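Local coordinates for protein COG0778: Nitroreductase (Streptococcus pneumoniae, PDB 2B67) that probably acts as an FMN-dependent oxidoreductase of the nitroreductase family, passing electrons from NADH or NADPH to an acceptor, at residues A[75-79]-A[180-184]. Numbering follows the deposited sequence.
Sequences APVTI and ITVGY
The flat groups joining Val77 to Val182 and Ile79 to Ile180 are backbone peptides of two antiparallel strands, with Val77, Ile79, Ile180 and Val182 on one face and Thr78 and Thr181 on the other. Val182 N gives a 2.7 Å bond to Val77 O, while the return bond from Val77 N to Val182 O is weak. Ile79 and Ile180 are bonded both ways, Ile79 N to Ile180 O being nearly straight at 170°. The puckered ring of Pro76 brings CD within 3.1 Å of Val182 O and also meets Gly183 CA, where a residue without a side chain suits the close passage. Beta-branched residues favour such extended backbones. With CG1 anti to the backbone N (chi1 -173°), Val182 swings CG2 beside that N and onto Ile79 CD1 at 3.6 Å. Thr78 and Thr181, a non-hydrogen-bonded pair, lie side by side; Thr181 turns its methyl to Thr78 and its OG1 to a weak hydrogen bond with Asn154 N, and small Ala75 sets CB against Thr181 CB. Leu142 of helix 124-148 packs on Ile79 and Ile180, Val72 of helix 68-74 on the threonines. These central strands, between 48-53 and 152-156, belong to the family's FMN-binding alpha-beta sandwich, Ile180's side chain about 8 Å from a bound FMN.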
ATOM      1  N   ALA A  75       1.667 -22.926  -4.425  1.00 16.83           N
ATOM      2  CA  ALA A  75       1.472 -22.301  -3.116  1.00 16.39           C
ATOM      3  C   ALA A  75       0.317 -22.967  -2.362  1.00 15.97           C
ATOM      4  O   ALA A  75      -0.751 -23.158  -2.918  1.00 16.16           O
ATOM      5  CB  ALA A  75       1.259 -20.801  -3.236  1.00 16.17           C
ATOM      6  N   PRO A  76       0.546 -23.351  -1.088  1.00 16.81           N
ATOM      7  CA  PRO A  76      -0.529 -24.035  -0.345  1.00 16.42           C
ATOM      8  C   PRO A  76      -1.776 -23.132  -0.261  1.00 15.83           C
ATOM      9  O   PRO A  76      -2.909 -23.619  -0.213  1.00 15.97           O
ATOM     10  CB  PRO A  76       0.085 -24.239   1.045  1.00 16.32           C
ATOM     11  CG  PRO A  76       1.524 -24.092   0.887  1.00 17.65           C
ATOM     12  CD  PRO A  76       1.776 -23.188  -0.271  1.00 15.88           C
ATOM     13  N   VAL A  77      -1.547 -21.818  -0.251  1.00 14.19           N
ATOM     14  CA  VAL A  77      -2.620 -20.844  -0.104  1.00 13.07           C
ATOM     15  C   VAL A  77      -2.348 -19.689  -1.048  1.00 12.93           C
ATOM     16  O   VAL A  77      -1.199 -19.293  -1.214  1.00 13.23           O
ATOM     17  CB  VAL A  77      -2.701 -20.287   1.359  1.00 12.30           C
ATOM     18  CG1 VAL A  77      -3.764 -19.170   1.486  1.00 12.37           C
ATOM     19  CG2 VAL A  77      -2.972 -21.390   2.327  1.00 12.55           C
ATOM     20  N   THR A  78      -3.417 -19.147  -1.631  1.00 12.64           N
ATOM     21  CA  THR A  78      -3.384 -17.876  -2.342  1.00 13.03           C
ATOM     22  C   THR A  78      -4.532 -17.021  -1.818  1.00 13.62           C
ATOM     23  O   THR A  78      -5.651 -17.486  -1.647  1.00 13.55           O
ATOM     24  CB  THR A  78      -3.512 -18.015  -3.872  1.00 12.26           C
ATOM     25  OG1 THR A  78      -2.387 -18.736  -4.379  1.00 11.51           O
ATOM     26  CG2 THR A  78      -3.576 -16.595  -4.567  1.00 12.01           C
ATOM     27  N   ILE A  79      -4.218 -15.769  -1.531  1.00 14.07           N
ATOM     28  CA  ILE A  79      -5.197 -14.848  -0.996  1.00 13.48           C
ATOM     29  C   ILE A  79      -5.452 -13.922  -2.133  1.00 13.85           C
ATOM     30  O   ILE A  79      -4.525 -13.231  -2.574  1.00 14.81           O
ATOM     31  CB  ILE A  79      -4.652 -14.063   0.226  1.00 12.95           C
ATOM     32  CG1 ILE A  79      -4.421 -15.011   1.400  1.00 14.46           C
ATOM     33  CG2 ILE A  79      -5.646 -12.984   0.625  1.00 13.60           C
ATOM     34  CD1 ILE A  79      -3.482 -14.483   2.485  1.00 15.50           C
ATOM     35  N   ILE A 180      -1.928 -12.909  -3.655  1.00 13.92           N
ATOM     36  CA  ILE A 180      -0.819 -13.038  -2.722  1.00 13.80           C
ATOM     37  C   ILE A 180      -0.667 -14.511  -2.462  1.00 13.66           C
ATOM     38  O   ILE A 180      -1.521 -15.096  -1.772  1.00 12.92           O
ATOM     39  CB  ILE A 180      -1.120 -12.425  -1.320  1.00 13.30           C
ATOM     40  CG1 ILE A 180      -1.944 -11.131  -1.401  1.00 17.48           C
ATOM     41  CG2 ILE A 180       0.172 -12.318  -0.508  1.00 14.43           C
ATOM     42  CD1 ILE A 180      -1.202  -9.936  -1.508  1.00 17.28           C
ATOM     43  N   THR A 181       0.398 -15.109  -2.982  1.00 13.55           N
ATOM     44  CA  THR A 181       0.674 -16.506  -2.661  1.00 14.07           C
ATOM     45  C   THR A 181       1.247 -16.620  -1.264  1.00 14.69           C
ATOM     46  O   THR A 181       1.977 -15.743  -0.812  1.00 13.68           O
ATOM     47  CB  THR A 181       1.641 -17.137  -3.649  1.00 13.92           C
ATOM     48  OG1 THR A 181       2.816 -16.313  -3.750  1.00 16.81           O
ATOM     49  CG2 THR A 181       0.931 -17.297  -5.053  1.00 10.36           C
ATOM     50  N   VAL A 182       0.914 -17.709  -0.582  1.00 15.40           N
ATOM     51  CA  VAL A 182       1.313 -17.868   0.822  1.00 14.99           C
ATOM     52  C   VAL A 182       1.887 -19.249   1.045  1.00 16.16           C
ATOM     53  O   VAL A 182       1.294 -20.249   0.636  1.00 15.50           O
ATOM     54  CB  VAL A 182       0.147 -17.592   1.786  1.00 14.61           C
ATOM     55  CG1 VAL A 182       0.661 -17.614   3.230  1.00 13.99           C
ATOM     56  CG2 VAL A 182      -0.462 -16.186   1.482  1.00 12.17           C
ATOM     57  N   GLY A 183       3.070 -19.297   1.637  1.00 16.43           N
ATOM     58  CA  GLY A 183       3.695 -20.572   1.914  1.00 18.09           C
ATOM     59  C   GLY A 183       5.063 -20.416   2.501  1.00 19.41           C
ATOM     60  O   GLY A 183       5.624 -19.318   2.566  1.00 18.62           O
ATOM     61  N   TYR A 184       5.628 -21.540   2.919  1.00 21.82           N
ATOM     62  CA  TYR A 184       6.990 -21.552   3.413  1.00 23.41           C
ATOM     63  C   TYR A 184       7.941 -21.706   2.251  1.00 25.83           C
ATOM     64  O   TYR A 184       7.643 -22.425   1.291  1.00 27.17           O
ATOM     65  CB  TYR A 184       7.137 -22.683   4.422  1.00 22.61           C
ATOM     66  CG  TYR A 184       6.290 -22.447   5.637  1.00 21.83           C
ATOM     67  CD1 TYR A 184       5.001 -22.975   5.725  1.00 18.51           C
ATOM     68  CD2 TYR A 184       6.766 -21.668   6.696  1.00 19.05           C
ATOM     69  CE1 TYR A 184       4.221 -22.766   6.871  1.00 19.88           C
ATOM     70  CE2 TYR A 184       5.993 -21.453   7.829  1.00 19.06           C
ATOM     71  CZ  TYR A 184       4.724 -21.999   7.910  1.00 19.87           C
ATOM     72  OH  TYR A 184       3.944 -21.774   9.031  1.00 20.57           O
TER